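ESAT-6-like protein SAG1039 (Streptococcus agalactiae serogroup V, PDB 3GWK) is a small homodimeric helical WXG100 (ESAT-6-like) protein, probably exported by a specialised secretion system like its relatives. Local coordinates at residues T9-E12 against L13-S16; D73-Q76 against Q77-V81; S16-K19 against Y20-G23; I85-T88 against D89-I92; N32-T35 against Q36-A39. All coordinates share one frame; numbering follows the deposited sequence. Where two conformers were deposited one is given.

Contact 1: T9-E12 against L13-S16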
loop_
_atom_site.group_PDB
_atom_site.type_symbol
_atom_site.label_atom_id
_atom_site.label_comp_id
_atom_site.label_asym_id
_atom_site.label_seq_id
_atom_site.Cartn_x
_atom_site.Cartn_y
_atom_site.Cartn_z
ATOM N N THR A 9 24.414 -12.233 -0.381
ATOM C CA THR A 9 25.424 -11.630 0.439
ATOM C C THR A 9 24.840 -10.627 1.452
ATOM O O THR A 9 23.727 -10.171 1.260
ATOM C CB THR A 9 26.423 -10.841 -0.388
ATOM O OG1 THR A 9 25.769 -9.724 -0.937
ATOM C CG2 THR A 9 27.066 -11.703 -1.491
ATOM N N PRO A 10 25.604 -10.240 2.498
ATOM C CA PRO A 10 25.088 -9.164 3.362
ATOM C C PRO A 10 24.654 -7.918 2.637
ATOM O O PRO A 10 23.634 -7.292 2.916
ATOM C CB PRO A 10 26.254 -8.910 4.351
ATOM C CG PRO A 10 26.901 -10.330 4.451
ATOM C CD PRO A 10 26.836 -10.887 3.039
ATOM N N GLU A 11 25.442 -7.539 1.645
ATOM C CA GLU A 11 25.137 -6.341 0.866
ATOM C C GLU A 11 23.820 -6.492 0.062
ATOM O O GLU A 11 23.013 -5.566 -0.028
ATOM C CB GLU A 11 26.301 -6.111 -0.120
ATOM C CG GLU A 11 27.591 -5.735 0.553
ATOM C CD GLU A 11 28.340 -6.810 1.364
ATOM O OE1 GLU A 11 29.039 -6.242 2.247
ATOM O OE2 GLU A 11 28.298 -8.112 1.180
ATOM N N GLU A 12 23.645 -7.677 -0.501
ATOM C CA GLU A 12 22.418 -7.938 -1.208
ATOM C C GLU A 12 21.222 -7.955 -0.276
ATOM O O GLU A 12 20.160 -7.440 -0.600
ATOM C CB GLU A 12 22.471 -9.235 -1.974
ATOM C CG GLU A 12 23.401 -9.146 -3.201
ATOM C CD GLU A 12 23.583 -10.476 -3.915
ATOM O OE1 GLU A 12 23.760 -11.490 -3.214
ATOM O OE2 GLU A 12 23.610 -10.468 -5.153
ATOM N N LEU A 13 21.380 -8.565 0.912
ATOM C CA LEU A 13 20.329 -8.592 1.894
ATOM C C LEU A 13 19.936 -7.138 2.285
ATOM O O LEU A 13 18.773 -6.815 2.389
ATOM C CB LEU A 13 20.764 -9.374 3.117
ATOM C CG LEU A 13 20.851 -10.871 2.922
ATOM C CD1 LEU A 13 21.680 -11.546 3.997
ATOM C CD2 LEU A 13 19.513 -11.471 2.875
ATOM N N ARG A 14 20.921 -6.252 2.471
ATOM C CA ARG A 14 20.674 -4.870 2.826
ATOM C C ARG A 14 19.977 -4.111 1.709
ATOM O O ARG A 14 19.069 -3.320 1.938
ATOM C CB ARG A 14 21.999 -4.209 3.238
ATOM C CG ARG A 14 22.468 -4.739 4.585
ATOM C CD ARG A 14 23.905 -4.341 4.842
ATOM N NE ARG A 14 24.309 -4.868 6.157
ATOM C CZ ARG A 14 25.524 -5.308 6.425
ATOM N NH1 ARG A 14 26.477 -5.238 5.528
ATOM N NH2 ARG A 14 25.750 -5.848 7.623
ATOM N N SER A 15 20.357 -4.405 0.461
ATOM C CA SER A 15 19.717 -3.702 -0.654
ATOM C C SER A 15 18.238 -4.151 -0.779
ATOM O O SER A 15 17.334 -3.340 -0.996
ATOM C CB SER A 15 20.417 -4.123 -1.915
ATOM O OG SER A 15 21.675 -3.519 -1.931
ATOM N N SER A 16 17.962 -5.446 -0.567
ATOM C CA SER A 16 16.588 -5.925 -0.559
ATOM C C SER A 16 15.829 -5.314 0.564
ATOM O O SER A 16 14.713 -4.833 0.360
ATOM C CB SER A 16 16.578 -7.446 -0.521
ATOM O OG SER A 16 17.038 -8.037 -1.709
HETATM O O HOH W 1 23.817 -2.857 -0.033
#

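Contact 2: D73-Q76 against Q77-V81. With SO4 (sulfate ion), chain C.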
loop_
_atom_site.group_PDB
_atom_site.type_symbol
_atom_site.label_atom_id
_atom_site.label_comp_id
_atom_site.label_asym_id
_atom_site.label_seq_id
_atom_site.Cartn_x
_atom_site.Cartn_y
_atom_site.Cartn_z
ATOM N N ASP A 73 8.759 -5.616 9.076
ATOM C CA ASP A 73 9.323 -6.768 9.784
ATOM C C ASP A 73 10.321 -7.450 8.908
ATOM O O ASP A 73 11.415 -7.872 9.379
ATOM C CB ASP A 73 8.117 -7.676 10.156
ATOM C CG ASP A 73 8.452 -8.781 11.128
ATOM O OD1 ASP A 73 9.472 -8.661 11.812
ATOM O OD2 ASP A 73 7.681 -9.753 11.267
ATOM N N ILE A 74 10.034 -7.610 7.593
ATOM C CA ILE A 74 10.932 -8.238 6.677
ATOM C C ILE A 74 12.227 -7.420 6.558
ATOM O O ILE A 74 13.331 -7.964 6.621
ATOM C CB ILE A 74 10.304 -8.534 5.311
ATOM C CG1 ILE A 74 9.218 -9.631 5.401
ATOM C CG2 ILE A 74 11.338 -8.931 4.332
ATOM C CD1 ILE A 74 8.385 -9.767 4.131
ATOM N N ASN A 75 12.130 -6.085 6.448
ATOM C CA ASN A 75 13.329 -5.217 6.467
ATOM C C ASN A 75 14.181 -5.544 7.692
ATOM O O ASN A 75 15.381 -5.794 7.577
ATOM C CB ASN A 75 12.856 -3.790 6.519
ATOM C CG ASN A 75 13.981 -2.832 6.779
ATOM O OD1 ASN A 75 14.995 -2.842 6.066
ATOM N ND2 ASN A 75 13.850 -2.015 7.794
ATOM N N GLN A 76 13.579 -5.587 8.860
ATOM C CA GLN A 76 14.363 -5.813 10.085
ATOM C C GLN A 76 14.999 -7.182 10.041
ATOM O O GLN A 76 16.177 -7.280 10.461
ATOM C CB GLN A 76 13.441 -5.759 11.270
ATOM C CG GLN A 76 12.932 -4.340 11.553
ATOM C CD GLN A 76 14.049 -3.355 11.867
ATOM O OE1 GLN A 76 14.989 -3.708 12.581
ATOM N NE2 GLN A 76 13.983 -2.144 11.288
ATOM N N GLN A 77 14.322 -8.200 9.593
ATOM C CA GLN A 77 14.923 -9.549 9.563
ATOM C C GLN A 77 16.105 -9.568 8.648
ATOM O O GLN A 77 17.144 -10.135 8.997
ATOM C CB GLN A 77 13.935 -10.619 9.087
ATOM C CG GLN A 77 12.644 -10.784 9.851
ATOM C CD GLN A 77 12.868 -10.718 11.271
ATOM O OE1 GLN A 77 13.672 -11.535 11.862
ATOM N NE2 GLN A 77 12.261 -9.708 11.904
ATOM N N LEU A 78 15.956 -8.991 7.446
ATOM C CA LEU A 78 17.023 -9.050 6.460
ATOM C C LEU A 78 18.244 -8.277 6.957
ATOM O O LEU A 78 19.383 -8.721 6.811
ATOM C CB LEU A 78 16.589 -8.486 5.111
ATOM C CG LEU A 78 15.462 -9.292 4.442
ATOM C CD1 LEU A 78 15.053 -8.597 3.208
ATOM C CD2 LEU A 78 15.902 -10.732 4.191
ATOM N N LEU A 79 18.048 -7.110 7.603
ATOM C CA LEU A 79 19.163 -6.340 8.173
ATOM C C LEU A 79 19.862 -7.140 9.254
ATOM O O LEU A 79 21.104 -7.159 9.335
ATOM C CB LEU A 79 18.679 -5.007 8.761
ATOM C CG LEU A 79 18.133 -4.006 7.774
ATOM C CD1 LEU A 79 17.671 -2.769 8.510
ATOM C CD2 LEU A 79 19.195 -3.613 6.719
ATOM N N LYS A 80 19.095 -7.770 10.126
ATOM C CA LYS A 80 19.709 -8.530 11.226
ATOM C C LYS A 80 20.487 -9.714 10.726
ATOM O O LYS A 80 21.563 -10.021 11.234
ATOM C CB LYS A 80 18.646 -8.872 12.235
ATOM C CG LYS A 80 18.211 -7.602 12.988
ATOM C CD LYS A 80 16.989 -7.786 13.833
ATOM C CE LYS A 80 16.469 -6.458 14.442
ATOM N NZ LYS A 80 17.437 -5.942 15.438
ATOM N N VAL A 81 19.919 -10.433 9.764
ATOM C CA VAL A 81 20.591 -11.582 9.165
ATOM C C VAL A 81 21.891 -11.106 8.465
ATOM O O VAL A 81 22.905 -11.752 8.629
ATOM C CB VAL A 81 19.655 -12.347 8.275
ATOM C CG1 VAL A 81 20.381 -13.376 7.440
ATOM C CG2 VAL A 81 18.562 -12.979 9.079
HETATM S S SO4 C . 12.820 -8.393 15.565
HETATM O O1 SO4 C . 12.654 -7.156 14.740
HETATM O O2 SO4 C . 14.244 -8.585 15.841
HETATM O O3 SO4 C . 12.030 -8.325 16.816
HETATM O O4 SO4 C . 12.346 -9.526 14.834
#

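Contact 3: S16-K19 against Y20-G23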
loop_
_atom_site.group_PDB
_atom_site.type_symbol
_atom_site.label_atom_id
_atom_site.label_comp_id
_atom_site.label_asym_id
_atom_site.label_seq_id
_atom_site.Cartn_x
_atom_site.Cartn_y
_atom_site.Cartn_z
ATOM N N SER A 16 17.962 -5.446 -0.567
ATOM C CA SER A 16 16.588 -5.925 -0.559
ATOM C C SER A 16 15.829 -5.314 0.564
ATOM O O SER A 16 14.713 -4.833 0.360
ATOM C CB SER A 16 16.578 -7.446 -0.521
ATOM O OG SER A 16 17.038 -8.037 -1.709
ATOM N N ALA A 17 16.421 -5.273 1.775
ATOM C CA ALA A 17 15.757 -4.714 2.922
ATOM C C ALA A 17 15.244 -3.316 2.676
ATOM O O ALA A 17 14.170 -2.947 3.075
ATOM C CB ALA A 17 16.719 -4.726 4.151
ATOM N N GLN A 18 16.066 -2.490 2.048
ATOM C CA GLN A 18 15.703 -1.111 1.811
ATOM C C GLN A 18 14.392 -1.023 1.001
ATOM O O GLN A 18 13.574 -0.125 1.231
ATOM C CB GLN A 18 16.804 -0.340 1.074
ATOM C CG GLN A 18 16.458 1.018 0.608
ATOM C CD GLN A 18 16.068 1.948 1.704
ATOM O OE1 GLN A 18 16.529 1.888 2.819
ATOM N NE2 GLN A 18 15.148 2.845 1.366
ATOM N N LYS A 19 14.223 -1.927 0.043
ATOM C CA LYS A 19 12.995 -1.921 -0.791
ATOM C C LYS A 19 11.774 -2.148 0.123
ATOM O O LYS A 19 10.692 -1.605 -0.106
ATOM C CB LYS A 19 13.100 -2.985 -1.881
ATOM C CG LYS A 19 14.298 -2.791 -2.827
ATOM C CD LYS A 19 14.540 -3.979 -3.756
ATOM C CE LYS A 19 15.999 -3.948 -4.231
ATOM N NZ LYS A 19 16.300 -5.119 -5.129
ATOM N N TYR A 20 11.918 -3.069 1.106
ATOM C CA TYR A 20 10.803 -3.379 1.968
ATOM C C TYR A 20 10.472 -2.219 2.896
ATOM O O TYR A 20 9.288 -1.888 3.079
ATOM C CB TYR A 20 11.067 -4.654 2.789
ATOM C CG TYR A 20 10.980 -5.922 1.973
ATOM C CD1 TYR A 20 12.068 -6.397 1.296
ATOM C CD2 TYR A 20 9.804 -6.637 1.905
ATOM C CE1 TYR A 20 11.984 -7.578 0.503
ATOM C CE2 TYR A 20 9.707 -7.818 1.108
ATOM C CZ TYR A 20 10.790 -8.238 0.440
ATOM O OH TYR A 20 10.718 -9.362 -0.311
ATOM N N THR A 21 11.488 -1.580 3.458
ATOM C CA THR A 21 11.148 -0.496 4.355
ATOM C C THR A 21 10.552 0.709 3.554
ATOM O O THR A 21 9.629 1.375 4.021
ATOM C CB THR A 21 12.330 -0.042 5.218
ATOM O OG1 THR A 21 11.870 0.817 6.239
ATOM C CG2 THR A 21 13.455 0.574 4.494
ATOM N N ALA A 22 11.133 1.000 2.379
ATOM C CA ALA A 22 10.583 2.073 1.597
ATOM C C ALA A 22 9.130 1.755 1.214
ATOM O O ALA A 22 8.255 2.632 1.261
ATOM C CB ALA A 22 11.402 2.271 0.333
ATOM N N GLY A 23 8.839 0.511 0.830
ATOM C CA GLY A 23 7.450 0.167 0.473
ATOM C C GLY A 23 6.540 0.238 1.661
ATOM O O GLY A 23 5.397 0.674 1.547
#

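Contact 4: I85-T88 against D89-I92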
loop_
_atom_site.group_PDB
_atom_site.type_symbol
_atom_site.label_atom_id
_atom_site.label_comp_id
_atom_site.label_asym_id
_atom_site.label_seq_id
_atom_site.Cartn_x
_atom_site.Cartn_y
_atom_site.Cartn_z
ATOM N N ILE A 85 25.616 -12.541 9.308
ATOM C CA ILE A 85 26.470 -13.150 8.298
ATOM C C ILE A 85 27.790 -12.364 8.175
ATOM O O ILE A 85 28.878 -12.978 8.110
ATOM C CB ILE A 85 25.776 -13.272 6.940
ATOM C CG1 ILE A 85 24.597 -14.218 7.085
ATOM C CG2 ILE A 85 26.722 -13.714 5.859
ATOM C CD1 ILE A 85 23.711 -14.329 5.833
ATOM N N GLU A 86 27.733 -11.046 8.109
ATOM C CA GLU A 86 28.957 -10.258 7.985
ATOM C C GLU A 86 29.904 -10.522 9.165
ATOM O O GLU A 86 31.128 -10.690 8.960
ATOM C CB GLU A 86 28.579 -8.809 7.944
ATOM C CG GLU A 86 29.738 -7.882 7.782
ATOM C CD GLU A 86 29.168 -6.502 7.429
ATOM O OE1 GLU A 86 28.551 -5.973 8.323
ATOM O OE2 GLU A 86 29.117 -6.139 6.211
ATOM N N GLN A 87 29.384 -10.671 10.366
ATOM C CA GLN A 87 30.226 -10.964 11.529
ATOM C C GLN A 87 30.832 -12.360 11.465
ATOM O O GLN A 87 31.926 -12.593 11.942
ATOM C CB GLN A 87 29.425 -10.811 12.808
ATOM C CG GLN A 87 30.238 -10.902 14.041
ATOM C CD GLN A 87 31.294 -9.799 14.129
ATOM O OE1 GLN A 87 30.974 -8.611 14.064
ATOM N NE2 GLN A 87 32.578 -10.196 14.232
ATOM N N THR A 88 30.096 -13.275 10.842
ATOM C CA THR A 88 30.584 -14.634 10.624
ATOM C C THR A 88 31.822 -14.599 9.726
ATOM O O THR A 88 32.826 -15.257 9.987
ATOM C CB THR A 88 29.518 -15.525 10.009
ATOM O OG1 THR A 88 28.355 -15.516 10.846
ATOM C CG2 THR A 88 30.023 -16.961 9.901
ATOM N N ASP A 89 31.738 -13.844 8.642
ATOM C CA ASP A 89 32.899 -13.687 7.751
ATOM C C ASP A 89 34.082 -13.150 8.520
ATOM O O ASP A 89 35.209 -13.656 8.367
ATOM C CB ASP A 89 32.569 -12.682 6.621
ATOM C CG ASP A 89 31.544 -13.182 5.664
ATOM O OD1 ASP A 89 31.349 -14.348 5.514
ATOM O OD2 ASP A 89 30.984 -12.305 4.928
ATOM N N ALA A 90 33.872 -12.128 9.339
ATOM C CA ALA A 90 34.941 -11.523 10.105
ATOM C C ALA A 90 35.517 -12.540 11.108
ATOM O O ALA A 90 36.757 -12.599 11.333
ATOM C CB ALA A 90 34.441 -10.292 10.810
ATOM N N ASP A 91 34.648 -13.259 11.801
ATOM C CA ASP A 91 35.114 -14.229 12.794
ATOM C C ASP A 91 35.887 -15.358 12.149
ATOM O O ASP A 91 36.888 -15.831 12.720
ATOM C CB ASP A 91 33.930 -14.792 13.581
ATOM C CG ASP A 91 33.324 -13.797 14.546
ATOM O OD1 ASP A 91 33.880 -12.672 14.725
ATOM O OD2 ASP A 91 32.311 -14.133 15.170
ATOM N N ILE A 92 35.460 -15.837 10.991
ATOM C CA ILE A 92 36.252 -16.880 10.290
ATOM C C ILE A 92 37.613 -16.294 9.915
ATOM O O ILE A 92 38.654 -16.929 10.072
ATOM C CB ILE A 92 35.460 -17.439 9.132
ATOM C CG1 ILE A 92 34.215 -18.210 9.681
ATOM C CG2 ILE A 92 36.310 -18.329 8.227
ATOM C CD1 ILE A 92 33.284 -18.753 8.593
#

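Contact 5: N32-T35 against Q36-A39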
loop_
_atom_site.group_PDB
_atom_site.type_symbol
_atom_site.label_atom_id
_atom_site.label_comp_id
_atom_site.label_asym_id
_atom_site.label_seq_id
_atom_site.Cartn_x
_atom_site.Cartn_y
_atom_site.Cartn_z
ATOM N N ASN A 32 -2.818 6.606 5.223
ATOM C CA ASN A 32 -3.123 7.700 6.079
ATOM C C ASN A 32 -3.841 8.851 5.290
ATOM O O ASN A 32 -4.841 9.415 5.745
ATOM C CB ASN A 32 -1.884 8.111 6.861
ATOM C CG ASN A 32 -1.250 6.920 7.787
ATOM O OD1 ASN A 32 -1.801 5.800 8.118
ATOM N ND2 ASN A 32 -0.028 7.213 8.166
ATOM N N LEU A 33 -3.310 9.146 4.090
ATOM C CA LEU A 33 -3.876 10.178 3.274
ATOM C C LEU A 33 -5.335 9.901 2.904
ATOM O O LEU A 33 -6.214 10.784 2.977
ATOM C CB LEU A 33 -3.066 10.348 1.973
ATOM C CG LEU A 33 -3.587 11.411 1.066
ATOM C CD1 LEU A 33 -3.241 12.786 1.688
ATOM C CD2 LEU A 33 -3.011 11.239 -0.311
ATOM N N LEU A 34 -5.575 8.688 2.446
ATOM C CA LEU A 34 -6.912 8.324 1.968
ATOM C C LEU A 34 -7.909 8.044 3.112
ATOM O O LEU A 34 -9.107 8.193 2.902
ATOM C CB LEU A 34 -6.825 7.155 1.010
ATOM C CG LEU A 34 -6.012 7.509 -0.287
ATOM C CD1 LEU A 34 -5.980 6.361 -1.216
ATOM C CD2 LEU A 34 -6.644 8.754 -0.981
ATOM N N THR A 35 -7.400 7.679 4.287
ATOM C CA THR A 35 -8.252 7.672 5.455
ATOM C C THR A 35 -8.793 9.057 5.724
ATOM O O THR A 35 -10.002 9.216 6.067
ATOM C CB THR A 35 -7.493 7.103 6.676
ATOM O OG1 THR A 35 -7.211 5.763 6.387
ATOM C CG2 THR A 35 -8.395 7.138 7.949
ATOM N N GLN A 36 -7.943 10.082 5.568
ATOM C CA GLN A 36 -8.459 11.450 5.749
ATOM C C GLN A 36 -9.471 11.755 4.663
ATOM O O GLN A 36 -10.478 12.348 4.952
ATOM C CB GLN A 36 -7.334 12.532 5.727
ATOM C CG GLN A 36 -6.316 12.405 6.794
ATOM C CD GLN A 36 -5.240 13.493 6.634
ATOM O OE1 GLN A 36 -5.331 14.397 5.755
ATOM N NE2 GLN A 36 -4.242 13.439 7.516
ATOM N N GLU A 37 -9.140 11.408 3.416
ATOM C CA GLU A 37 -10.126 11.710 2.321
ATOM C C GLU A 37 -11.463 11.006 2.560
ATOM O O GLU A 37 -12.544 11.578 2.327
ATOM C CB GLU A 37 -9.559 11.272 0.946
ATOM C CG GLU A 37 -8.355 12.128 0.495
ATOM C CD GLU A 37 -8.727 13.615 0.431
ATOM O OE1 GLU A 37 -9.603 14.016 -0.362
ATOM O OE2 GLU A 37 -8.088 14.375 1.170
ATOM N N GLN A 38 -11.424 9.791 3.063
ATOM C CA GLN A 38 -12.661 9.079 3.349
ATOM C C GLN A 38 -13.524 9.878 4.348
ATOM O O GLN A 38 -14.749 9.941 4.202
ATOM C CB GLN A 38 -12.383 7.675 3.937
ATOM C CG GLN A 38 -11.907 6.636 2.892
ATOM C CD GLN A 38 -13.035 6.202 1.975
ATOM O OE1 GLN A 38 -13.867 5.301 2.306
ATOM N NE2 GLN A 38 -13.025 6.735 0.815
ATOM N N ALA A 39 -12.867 10.437 5.385
ATOM C CA ALA A 39 -13.586 11.187 6.415
ATOM C C ALA A 39 -14.144 12.486 5.851
ATOM O O ALA A 39 -15.304 12.857 6.134
ATOM C CB ALA A 39 -12.613 11.440 7.596
#

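Contact 1: T9-E12 against L13-S16
Arg14 lays its guanidinium against Pro10 one turn back, with Pro10 CB over one face of the group and 3.9 Å from Arg14 NH1. The arm that carries it is stretched from CG to NE (chi2 167°, chi3 180°) and runs past the Pro10 carbonyl, Arg14 N donating to Pro10 O at 2.9 Å. The guanidinium takes its salt bridges from Asp83 and Glu86 on helix 51-95. On the exposed side a water donates to Glu11 O and is hydrogen-bonded to Ser15 OG at 2.9 Å. Leu13, with CG 3.4 Å from Thr9 O, packs on Leu78 and Ala82 of helix 51-95. Behind this shell stands the helix start. Thr9 is the N-cap, its OG1 accepting from Glu12 N at 3.0 Å. Glu12 OE1 in turn accepts from Thr9 N through its anti lone pair, at 3.0 Å and 164°. These reciprocal bonds make a capping box. Two backbone N-H groups at the start of helix 10-44 thus find side-chain acceptors, and the Glu12 carboxylate is probably stabilised as an anion near the positive end of the helix dipole.

Contact 2: D73-Q76 against Q77-V81
Two turns of helix 51-95, one of the two long helices of the WXG100 hairpin, make up this contact, which combines a polar flank, an apolar pair and a mixed pair. On the polar flank the Gln77 chain bends at chi2 (-42°) and folds back over the preceding turn. Gln77 NE2 donates to Asp73 O at 3.2 Å, and weakly to Asp73 OD1 at 3.0 Å. Since Gln77 N also donates to Asp73 O, that carbonyl serves two donors of one residue. The carboxylate and amide planes stand 77° apart. A sulfate ion, probably from the crystallisation liquor, takes a straighter bond, Gln77 NE2 to O4 at 2.9 Å and 166°; beside it Lys80 brings CE to 3.4 Å from sulfate O2. Gln76 OE1 comes within 3.6 Å of Lys80 CE, and Gln76 NE2 is bonded to Glu72. The apolar pair is Ile74 with Leu78, side by side and pointing the same way, CG2 to CD1 3.9 Å. Ile74 packs on Tyr20 of helix 10-44, and both residues reach the second subunit, at Phe53 and Ile41 respectively. In the mixed pair Asn75 OD1 lies 3.6 Å from Leu79 CD1, while Asn75 ND2 bonds to Glu72. Two good bonds from Gln77 NE2, to Asp73 O and the sulfate, and a weak third are consistent with nitrogen at this end of the amide and limit its rotation, while Lys80 probably adds favourable charge near the anion.

Contact 3: S16-K19 against Y20-G23
Between Tyr20 and Ser16 the packing is ring edge against backbone: Tyr20 CD1 lies 3.2 Å from Ser16 O, which sits near the ring plane, and Ala17 CA meets the edge as well. The backbone hydrogen bonds follow the i to i+4 pattern but are uneven. Tyr20 N to Ser16 O is weak at 3.4 Å, whereas Thr21 N to Ala17 O is 3.0 Å and Ala22 N to Gln18 O 2.9 Å.

Van der Waals contacts join Gln18 to Thr21 and Ala22. Gln18 leaves the helix with CG opposite its own N (chi1 171°) and then bends at chi2 (60°), so that the amide passes over the following turn. Gln18 OE1 comes 3.7 Å from Thr21 CG2, and Gln18 NE2 lies 3.9 Å from Ala22 CB. Thr21 CG2 is itself 3.3 Å from Gln18 O, while Thr21 OG1 is turned to bond with Glu72 and Gln25.

Other polar groups look across the dimer. Lys19 NZ forms a salt bridge to Glu37 of the second subunit, to which Ser16 OG also bonds, and Tyr20 OH is hydrogen-bonded to Gln38 of that subunit. Within the chain Ala17 packs on Asn75 and Leu79; Tyr20 packs on Ile74 of its own chain and on Ile41 of the second subunit. Helix 10-44 thus meets both its partner helix and the second copy, as befits a four-helix bundle assembled from two helical hairpins.

Contact 4: I85-T88 against D89-I92
Four successive i to i+4 bonds, all fairly straight, carry the helix from 85-88 into 89-92, from Asp89 N to Ile85 O at 3.0 Å through to Ile92 N to Thr88 O at 2.9 Å. Along the exposed side Gln87 and Asp91 are linked by a further bond, Gln87 NE2 to Asp91 OD1 at 2.8 Å and 155°. The Gln87 chain, with CG anti to the backbone N, bends at chi2 (62°) to bring its amide along the helix toward Asp91. The acceptor lies in the amide plane, yet OD1 is approached from above the carboxylate, 47° out of its plane, and the two flat groups are turned roughly halfway to perpendicular. Asp91 CG also lies 3.2 Å from Gln87 O. On another side Thr88 and Ile92 run side by side in the same direction, CG2 to CD1 3.9 Å; Ile92 CG1 meanwhile touches Thr88 O at 3.3 Å. Thr88 OG1 bonds back to Ile84 O. Around the contact, Ile85 packs on Pro10 and Leu13 of helix 10-44, Glu86 reaches Arg14 of that helix, and Met3 of the short helix 2-5 touches both Ile85 and Thr88.

Contact 5: N32-T35 against Q36-A39
Leu34 and Glu37 meet on the more buried side of this stretch of helix, where Leu34 CD2 lies 4.1 Å from Glu37 CG. The first torsion of Glu37 (chi1 -68°) sets CG anti to the carbonyl carbon and 3.5 Å from Leu33 O, and a bend at chi2 (-57°) then places the carboxylate, which extends to the second subunit. There Glu37 OE1 is hydrogen-bonded to Ser16 OG. Gln38 behaves similarly. Gln38 CG rests 3.2 Å from Leu34 O, and a bend at chi2 (-73°) turns the amide outward, where NE2 bonds to Tyr20 OH of the second subunit. Leu34 is buried and packs on Phe57 of its own chain and Leu71 of the second subunit. This is the interface face of helix 10-44 in a WXG100 dimer: one side lies against helix 51-95 of the same hairpin, and the polar ends of Glu37 and Gln38 bridge to helix 10-44 of the other copy. The solvent side differs in having no close contact between side chains of the two segments. Gln36 runs out extended beyond CG, with Gln36 CG 3.5 Å from Asn32 O; the backbone bond beneath, Gln36 N to Asn32 O, is stretched to 3.2 Å. Ala39 N to Thr35 O is equally long at 3.2 Å. On the packed side, by comparison, Gln38 N to Leu34 O measures 2.8 Å. Thr35, though exposed, has its hydroxyl bonded to Leu31 O and touches Phe57.

In the fold
From the N terminus, contact 1 starts helix 10-44, contact 3 continues from it through the shared Ser16, and contact 5 lies farther along the same helix. Contacts 2 and 4 follow on helix 51-95. Each joins adjoining segments, so none closes a loop, and none nests within or crosses another. The antiparallel return of the chain brings contact 2 beside contacts 1 and 3, through Leu13 and Leu78 and through Ala17 and Leu79, and contact 4 beside contact 1 through Arg14 and Glu86. Contact 5 stands about 47 Å, centre to centre, from contact 4, but reaches residues of contacts 2 and 3 in the second subunit.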